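Serine/threonine-protein kinase Tel1 (Chaetomium thermophilum, PDB 6SKY) is a protein kinase of the ATM family that probably phosphorylates serine or threonine followed by glutamine to signal DNA damage. Local coordinates at residues V2458-H2463 with I2562-N2567; V2782-G2787 with T2846-S2851. All coordinates share one frame; numbering follows the deposited sequence.

Contact 1 comes first along the chain and closes before contact 2 opens. Their centres are 30 Å apart, with nearest atoms about 14 Å apart, so they do not touch. Contact 1 joins the turn between two FAT-region helices, 2444-2459 and 2461-2472, to the loop running from helix 2541-2552 to strand 2576-2585 of the six-stranded antiparallel sheet, which also includes strand 2604-2611 with the nucleotide-pocket residue Lys2610. In contact 2 the segment 2782-2787, just after the magnesium ligand Asp2779, packs on the loop between helices 2832-2843 and 2854-2860. Contact 1 thus links the FAT region to the chain ahead of the kinase sheet, whereas contact 2 is internal to the kinase region.

Contact 1: residues V2458-H2463 with I2562-N2567; sequences VDHPYH and IEVSAN
The rings of His2460 and His2463 and the base of Tyr2462, all from the turn at 2458-2463, meet the irregular strip 2562-2567, which runs the other way, so that His2460 faces Val2564 and Tyr2462 faces Ile2562. His2463 makes the polar link. Its CG lies anti to the carbonyl carbon (chi1 -67°), and NE2 donates to Ile2562 O at 2.9 Å; the acceptor sits near the ring plane, but the bond is bent, and the donor stands above the carbonyl plane. CG2 of Val2564 approaches the same NE2 at 3.7 Å. The other branch of this valine, CG1, meets ND1 of His2460 at 3.4 Å, the two side chains crossing at about a right angle. This ties a turn between two FAT-region helices, 2444-2459 and 2461-2472, to the loop that leads into strand 2576-2585 of the kinase sheet. An alanine at His2463 would probably weaken that tie, since both the bond to Ile2562 O and the ring packed against Val2564 would be lost. His2460 ND1 is hydrogen-bonded to Tyr2570 OH, which also bonds Ser2565 N, while Ser2565 O lies at the ring edge near CE1. Beyond, Ile2562 CD1 touches Tyr2462 CB at 3.7 Å.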
ATOM      1  N   VAL A2458     -27.615  12.776 -40.887  1.00 36.08           N
ATOM      2  CA  VAL A2458     -28.993  12.388 -41.175  1.00 36.08           C
ATOM      3  C   VAL A2458     -29.687  11.846 -39.931  1.00 36.08           C
ATOM      4  O   VAL A2458     -30.853  12.157 -39.680  1.00 36.08           O
ATOM      5  CB  VAL A2458     -29.031  11.381 -42.331  1.00 36.08           C
ATOM      6  CG1 VAL A2458     -30.407  10.820 -42.482  1.00 36.08           C
ATOM      7  CG2 VAL A2458     -28.631  12.052 -43.596  1.00 36.08           C
ATOM      8  N   ASP A2459     -29.002  11.031 -39.128  1.00 37.84           N
ATOM      9  CA  ASP A2459     -29.659  10.486 -37.945  1.00 37.84           C
ATOM     10  C   ASP A2459     -29.792  11.516 -36.836  1.00 37.84           C
ATOM     11  O   ASP A2459     -30.823  11.573 -36.164  1.00 37.84           O
ATOM     12  CB  ASP A2459     -28.904   9.270 -37.423  1.00 37.84           C
ATOM     13  CG  ASP A2459     -28.979   8.097 -38.357  1.00 37.84           C
ATOM     14  OD1 ASP A2459     -29.554   8.247 -39.450  1.00 37.84           O
ATOM     15  OD2 ASP A2459     -28.462   7.023 -38.002  1.00 37.84           O
ATOM     16  N   HIS A2460     -28.764  12.324 -36.617  1.00 36.55           N
ATOM     17  CA  HIS A2460     -28.741  13.312 -35.541  1.00 36.55           C
ATOM     18  C   HIS A2460     -28.447  14.670 -36.151  1.00 36.55           C
ATOM     19  O   HIS A2460     -27.305  15.136 -36.130  1.00 36.55           O
ATOM     20  CB  HIS A2460     -27.711  12.934 -34.481  1.00 36.55           C
ATOM     21  CG  HIS A2460     -27.818  11.514 -34.033  1.00 36.55           C
ATOM     22  ND1 HIS A2460     -28.507  11.140 -32.903  1.00 36.55           N
ATOM     23  CD2 HIS A2460     -27.347  10.372 -34.579  1.00 36.55           C
ATOM     24  CE1 HIS A2460     -28.448   9.830 -32.768  1.00 36.55           C
ATOM     25  NE2 HIS A2460     -27.751   9.339 -33.774  1.00 36.55           N
ATOM     26  N   PRO A2461     -29.461  15.339 -36.701  1.00 37.29           N
ATOM     27  CA  PRO A2461     -29.189  16.560 -37.467  1.00 37.29           C
ATOM     28  C   PRO A2461     -28.722  17.729 -36.623  1.00 37.29           C
ATOM     29  O   PRO A2461     -27.887  18.515 -37.082  1.00 37.29           O
ATOM     30  CB  PRO A2461     -30.533  16.837 -38.145  1.00 37.29           C
ATOM     31  CG  PRO A2461     -31.520  16.161 -37.321  1.00 37.29           C
ATOM     32  CD  PRO A2461     -30.873  14.949 -36.780  1.00 37.29           C
ATOM     33  N   TYR A2462     -29.219  17.868 -35.402  1.00 39.53           N
ATOM     34  CA  TYR A2462     -28.801  18.969 -34.548  1.00 39.53           C
ATOM     35  C   TYR A2462     -27.418  18.765 -33.955  1.00 39.53           C
ATOM     36  O   TYR A2462     -26.966  19.605 -33.174  1.00 39.53           O
ATOM     37  CB  TYR A2462     -29.816  19.177 -33.428  1.00 39.53           C
ATOM     38  CG  TYR A2462     -31.230  19.258 -33.927  1.00 39.53           C
ATOM     39  CD1 TYR A2462     -31.624  20.268 -34.784  1.00 39.53           C
ATOM     40  CD2 TYR A2462     -32.169  18.322 -33.548  1.00 39.53           C
ATOM     41  CE1 TYR A2462     -32.906  20.339 -35.244  1.00 39.53           C
ATOM     42  CE2 TYR A2462     -33.454  18.388 -34.005  1.00 39.53           C
ATOM     43  CZ  TYR A2462     -33.817  19.397 -34.850  1.00 39.53           C
ATOM     44  OH  TYR A2462     -35.108  19.459 -35.303  1.00 39.53           O
ATOM     45  N   HIS A2463     -26.740  17.675 -34.299  1.00 39.68           N
ATOM     46  CA  HIS A2463     -25.372  17.439 -33.880  1.00 39.68           C
ATOM     47  C   HIS A2463     -24.380  17.466 -35.027  1.00 39.68           C
ATOM     48  O   HIS A2463     -23.176  17.500 -34.770  1.00 39.68           O
ATOM     49  CB  HIS A2463     -25.255  16.091 -33.159  1.00 39.68           C
ATOM     50  CG  HIS A2463     -25.969  16.044 -31.847  1.00 39.68           C
ATOM     51  ND1 HIS A2463     -27.325  15.830 -31.747  1.00 39.68           N
ATOM     52  CD2 HIS A2463     -25.516  16.188 -30.583  1.00 39.68           C
ATOM     53  CE1 HIS A2463     -27.677  15.844 -30.475  1.00 39.68           C
ATOM     54  NE2 HIS A2463     -26.597  16.061 -29.748  1.00 39.68           N
ATOM     55  N   ILE A2562     -28.478  19.589 -26.536  1.00 43.71           N
ATOM     56  CA  ILE A2562     -29.391  18.498 -26.839  1.00 43.71           C
ATOM     57  C   ILE A2562     -28.668  17.186 -26.590  1.00 43.71           C
ATOM     58  O   ILE A2562     -27.578  16.960 -27.125  1.00 43.71           O
ATOM     59  CB  ILE A2562     -29.886  18.580 -28.292  1.00 43.71           C
ATOM     60  CG1 ILE A2562     -30.512  19.938 -28.570  1.00 43.71           C
ATOM     61  CG2 ILE A2562     -30.879  17.489 -28.582  1.00 43.71           C
ATOM     62  CD1 ILE A2562     -30.966  20.100 -29.985  1.00 43.71           C
ATOM     63  N   GLU A2563     -29.267  16.318 -25.787  1.00 50.32           N
ATOM     64  CA  GLU A2563     -28.699  14.997 -25.583  1.00 50.32           C
ATOM     65  C   GLU A2563     -28.988  14.117 -26.789  1.00 50.32           C
ATOM     66  O   GLU A2563     -29.968  14.316 -27.506  1.00 50.32           O
ATOM     67  CB  GLU A2563     -29.266  14.354 -24.322  1.00 50.32           C
ATOM     68  CG  GLU A2563     -29.146  15.223 -23.090  1.00 50.32           C
ATOM     69  CD  GLU A2563     -27.712  15.532 -22.724  1.00 50.32           C
ATOM     70  OE1 GLU A2563     -26.843  14.658 -22.919  1.00 50.32           O
ATOM     71  OE2 GLU A2563     -27.449  16.651 -22.243  1.00 50.32           O
ATOM     72  N   VAL A2564     -28.121  13.138 -27.008  1.00 47.41           N
ATOM     73  CA  VAL A2564     -28.251  12.253 -28.157  1.00 47.41           C
ATOM     74  C   VAL A2564     -29.307  11.202 -27.852  1.00 47.41           C
ATOM     75  O   VAL A2564     -29.323  10.618 -26.764  1.00 47.41           O
ATOM     76  CB  VAL A2564     -26.899  11.614 -28.502  1.00 47.41           C
ATOM     77  CG1 VAL A2564     -26.964  10.936 -29.839  1.00 47.41           C
ATOM     78  CG2 VAL A2564     -25.815  12.661 -28.509  1.00 47.41           C
ATOM     79  N   SER A2565     -30.196  10.958 -28.808  1.00 52.54           N
ATOM     80  CA  SER A2565     -31.339  10.078 -28.608  1.00 52.54           C
ATOM     81  C   SER A2565     -31.078   8.728 -29.255  1.00 52.54           C
ATOM     82  O   SER A2565     -30.908   8.643 -30.473  1.00 52.54           O
ATOM     83  CB  SER A2565     -32.607  10.700 -29.183  1.00 52.54           C
ATOM     84  OG  SER A2565     -33.179  11.618 -28.274  1.00 52.54           O
ATOM     85  N   ALA A2566     -31.069   7.672 -28.440  1.00 52.03           N
ATOM     86  CA  ALA A2566     -30.935   6.327 -28.981  1.00 52.03           C
ATOM     87  C   ALA A2566     -32.121   5.955 -29.855  1.00 52.03           C
ATOM     88  O   ALA A2566     -31.969   5.199 -30.818  1.00 52.03           O
ATOM     89  CB  ALA A2566     -30.780   5.317 -27.847  1.00 52.03           C
ATOM     90  N   ASN A2567     -33.304   6.479 -29.542  1.00 57.70           N
ATOM     91  CA  ASN A2567     -34.502   6.217 -30.328  1.00 57.70           C
ATOM     92  C   ASN A2567     -34.577   7.047 -31.602  1.00 57.70           C
ATOM     93  O   ASN A2567     -35.508   6.847 -32.387  1.00 57.70           O
ATOM     94  CB  ASN A2567     -35.748   6.469 -29.477  1.00 57.70           C
ATOM     95  CG  ASN A2567     -35.538   7.564 -28.444  1.00 57.70           C
ATOM     96  OD1 ASN A2567     -34.585   7.525 -27.668  1.00 57.70           O
ATOM     97  ND2 ASN A2567     -36.427   8.547 -28.435  1.00 57.70           N
TER

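Contact 2: residues V2782-G2787 with T2846-S2851; sequences VAFEMG and TLYQWS. Unlike the reference sequence in segment 2846-2851: Leu2847 (reference Phe). Residues 2848, 2849, 2850, 2851 of segment 2846-2851 come from a tag, linker or insertion.
From Ala2783 to Met2786 the chain folds into a type I' beta turn, closed by Met2786 N bonding to Ala2783 O at 3.1 Å, and the turn presents two side chains, Phe2784 and Met2786, to the loop 2846-2851. Phe2784 has a positive phi of 52°, as this turn requires, and its CG is anti to the carbonyl carbon, which sends the ring toward Trp2850 and Tyr2848. CZ3 of Trp2850 lies over one face of the phenylalanine, offset toward the rim and 3.9 Å from CD2. The ring planes meet at 40°, so the pair is oblique. Tyr2848 comes in differently: OH meets the edge of the Phe2784 ring in its plane, 3.6 Å from CE2. The two visitors also pack together, with Tyr2848 CD2 against one face of the Trp2850 ring. Glu2785, next in the turn, points its carboxylate to a salt bridge with Lys2909. Met2786 then stretches out, its chain extended beyond CG, and lays CE 3.9 Å from Gln2849 O and 4.1 Å from Tyr2848 OH, while SD sits by the backbone of Ser2851. No hydrogen bond crosses, so the contact is one of rings and thioether. Tyr2848 to Ser2851 belong to an insertion relative to the reference sequence; Tyr2848 also rests on helix 2616-2632 and Trp2850 on helix 2898-2908. With the Met2786 side chain about 10 Å from that of the magnesium ligand Asp2779, 2782-2787 is the start of the activation loop that follows the metal-binding aspartate in PI3K-related kinases, here packed on the loop after helix 2832-2843.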
ATOM      1  N   VAL A2782      -7.243  29.298 -23.827  1.00 28.73           N
ATOM      2  CA  VAL A2782      -5.813  29.385 -23.526  1.00 28.73           C
ATOM      3  C   VAL A2782      -5.499  28.218 -22.598  1.00 28.73           C
ATOM      4  O   VAL A2782      -5.639  28.308 -21.388  1.00 28.73           O
ATOM      5  CB  VAL A2782      -5.443  30.731 -22.909  1.00 28.73           C
ATOM      6  CG1 VAL A2782      -3.996  30.760 -22.541  1.00 28.73           C
ATOM      7  CG2 VAL A2782      -5.755  31.842 -23.863  1.00 28.73           C
ATOM      8  N   ALA A2783      -5.085  27.101 -23.176  1.00 25.31           N
ATOM      9  CA  ALA A2783      -4.792  25.903 -22.416  1.00 25.31           C
ATOM     10  C   ALA A2783      -3.383  25.446 -22.740  1.00 25.31           C
ATOM     11  O   ALA A2783      -2.658  26.101 -23.483  1.00 25.31           O
ATOM     12  CB  ALA A2783      -5.807  24.799 -22.711  1.00 25.31           C
ATOM     13  N   PHE A2784      -2.996  24.313 -22.165  1.00 25.29           N
ATOM     14  CA  PHE A2784      -1.701  23.687 -22.427  1.00 25.29           C
ATOM     15  C   PHE A2784      -0.553  24.670 -22.249  1.00 25.29           C
ATOM     16  O   PHE A2784       0.380  24.725 -23.047  1.00 25.29           O
ATOM     17  CB  PHE A2784      -1.677  23.055 -23.811  1.00 25.29           C
ATOM     18  CG  PHE A2784      -2.721  22.019 -23.993  1.00 25.29           C
ATOM     19  CD1 PHE A2784      -2.678  20.855 -23.272  1.00 25.29           C
ATOM     20  CD2 PHE A2784      -3.764  22.217 -24.861  1.00 25.29           C
ATOM     21  CE1 PHE A2784      -3.643  19.906 -23.424  1.00 25.29           C
ATOM     22  CE2 PHE A2784      -4.730  21.271 -25.015  1.00 25.29           C
ATOM     23  CZ  PHE A2784      -4.672  20.115 -24.295  1.00 25.29           C
ATOM     24  N   GLU A2785      -0.635  25.458 -21.185  1.00 32.32           N
ATOM     25  CA  GLU A2785       0.416  26.362 -20.735  1.00 32.32           C
ATOM     26  C   GLU A2785       0.708  27.478 -21.723  1.00 32.32           C
ATOM     27  O   GLU A2785       1.772  28.088 -21.663  1.00 32.32           O
ATOM     28  CB  GLU A2785       1.703  25.602 -20.422  1.00 32.32           C
ATOM     29  CG  GLU A2785       1.511  24.324 -19.651  1.00 32.32           C
ATOM     30  CD  GLU A2785       1.495  24.538 -18.167  1.00 32.32           C
ATOM     31  OE1 GLU A2785       1.054  25.615 -17.729  1.00 32.32           O
ATOM     32  OE2 GLU A2785       1.932  23.630 -17.431  1.00 32.32           O
ATOM     33  N   MET A2786      -0.219  27.783 -22.630  1.00 36.30           N
ATOM     34  CA  MET A2786      -0.033  28.909 -23.535  1.00 36.30           C
ATOM     35  C   MET A2786       0.060  30.237 -22.808  1.00 36.30           C
ATOM     36  O   MET A2786       0.407  31.239 -23.435  1.00 36.30           O
ATOM     37  CB  MET A2786      -1.182  29.001 -24.534  1.00 36.30           C
ATOM     38  CG  MET A2786      -1.285  27.881 -25.525  1.00 36.30           C
ATOM     39  SD  MET A2786      -2.798  28.032 -26.490  1.00 36.30           S
ATOM     40  CE  MET A2786      -3.145  26.316 -26.844  1.00 36.30           C
ATOM     41  N   GLY A2787      -0.252  30.274 -21.520  1.00 38.11           N
ATOM     42  CA  GLY A2787      -0.356  31.513 -20.786  1.00 38.11           C
ATOM     43  C   GLY A2787       0.932  31.979 -20.155  1.00 38.11           C
ATOM     44  O   GLY A2787       1.050  33.150 -19.793  1.00 38.11           O
ATOM     45  N   THR A2846      -6.932  18.765 -37.549  1.00 42.67           N
ATOM     46  CA  THR A2846      -6.094  19.623 -38.376  1.00 42.67           C
ATOM     47  C   THR A2846      -6.215  21.089 -37.982  1.00 42.67           C
ATOM     48  O   THR A2846      -5.268  21.862 -38.167  1.00 42.67           O
ATOM     49  CB  THR A2846      -6.475  19.447 -39.843  1.00 42.67           C
ATOM     50  OG1 THR A2846      -6.763  18.071 -40.099  1.00 42.67           O
ATOM     51  CG2 THR A2846      -5.341  19.882 -40.739  1.00 42.67           C
ATOM     52  N   LEU A2847      -7.354  21.485 -37.432  1.00 41.52           N
ATOM     53  CA  LEU A2847      -7.694  22.884 -37.256  1.00 41.52           C
ATOM     54  C   LEU A2847      -7.446  23.399 -35.851  1.00 41.52           C
ATOM     55  O   LEU A2847      -7.730  24.567 -35.583  1.00 41.52           O
ATOM     56  CB  LEU A2847      -9.159  23.104 -37.628  1.00 41.52           C
ATOM     57  CG  LEU A2847      -9.521  22.856 -39.088  1.00 41.52           C
ATOM     58  CD1 LEU A2847     -11.016  22.867 -39.273  1.00 41.52           C
ATOM     59  CD2 LEU A2847      -8.886  23.918 -39.934  1.00 41.52           C
ATOM     60  N   TYR A2848      -6.937  22.572 -34.947  1.00 37.75           N
ATOM     61  CA  TYR A2848      -6.638  23.016 -33.596  1.00 37.75           C
ATOM     62  C   TYR A2848      -5.217  23.556 -33.549  1.00 37.75           C
ATOM     63  O   TYR A2848      -4.282  22.882 -33.980  1.00 37.75           O
ATOM     64  CB  TYR A2848      -6.815  21.876 -32.593  1.00 37.75           C
ATOM     65  CG  TYR A2848      -6.658  22.331 -31.169  1.00 37.75           C
ATOM     66  CD1 TYR A2848      -7.628  23.101 -30.562  1.00 37.75           C
ATOM     67  CD2 TYR A2848      -5.535  22.009 -30.440  1.00 37.75           C
ATOM     68  CE1 TYR A2848      -7.484  23.528 -29.278  1.00 37.75           C
ATOM     69  CE2 TYR A2848      -5.383  22.435 -29.156  1.00 37.75           C
ATOM     70  CZ  TYR A2848      -6.357  23.194 -28.580  1.00 37.75           C
ATOM     71  OH  TYR A2848      -6.205  23.621 -27.289  1.00 37.75           O
ATOM     72  N   GLN A2849      -5.061  24.773 -33.041  1.00 40.50           N
ATOM     73  CA  GLN A2849      -3.758  25.418 -32.961  1.00 40.50           C
ATOM     74  C   GLN A2849      -3.141  25.162 -31.595  1.00 40.50           C
ATOM     75  O   GLN A2849      -3.789  25.371 -30.568  1.00 40.50           O
ATOM     76  CB  GLN A2849      -3.877  26.923 -33.194  1.00 40.50           C
ATOM     77  CG  GLN A2849      -4.858  27.326 -34.268  1.00 40.50           C
ATOM     78  CD  GLN A2849      -4.397  26.949 -35.656  1.00 40.50           C
ATOM     79  OE1 GLN A2849      -5.209  26.749 -36.557  1.00 40.50           O
ATOM     80  NE2 GLN A2849      -3.088  26.860 -35.841  1.00 40.50           N
ATOM     81  N   TRP A2850      -1.888  24.730 -31.584  1.00 38.75           N
ATOM     82  CA  TRP A2850      -1.207  24.408 -30.341  1.00 38.75           C
ATOM     83  C   TRP A2850      -0.343  25.542 -29.826  1.00 38.75           C
ATOM     84  O   TRP A2850       0.354  25.368 -28.827  1.00 38.75           O
ATOM     85  CB  TRP A2850      -0.364  23.155 -30.515  1.00 38.75           C
ATOM     86  CG  TRP A2850      -1.180  21.954 -30.671  1.00 38.75           C
ATOM     87  CD1 TRP A2850      -1.681  21.460 -31.822  1.00 38.75           C
ATOM     88  CD2 TRP A2850      -1.613  21.083 -29.633  1.00 38.75           C
ATOM     89  NE1 TRP A2850      -2.397  20.324 -31.576  1.00 38.75           N
ATOM     90  CE2 TRP A2850      -2.367  20.071 -30.232  1.00 38.75           C
ATOM     91  CE3 TRP A2850      -1.431  21.059 -28.254  1.00 38.75           C
ATOM     92  CZ2 TRP A2850      -2.940  19.045 -29.502  1.00 38.75           C
ATOM     93  CZ3 TRP A2850      -1.993  20.044 -27.538  1.00 38.75           C
ATOM     94  CH2 TRP A2850      -2.742  19.054 -28.155  1.00 38.75           C
ATOM     95  N   SER A2851      -0.367  26.689 -30.483  1.00 50.28           N
ATOM     96  CA  SER A2851       0.222  27.901 -29.959  1.00 50.28           C
ATOM     97  C   SER A2851      -0.839  28.983 -29.984  1.00 50.28           C
ATOM     98  O   SER A2851      -1.946  28.787 -30.484  1.00 50.28           O
ATOM     99  CB  SER A2851       1.449  28.333 -30.762  1.00 50.28           C
ATOM    100  OG  SER A2851       1.858  29.632 -30.386  1.00 50.28           O
TER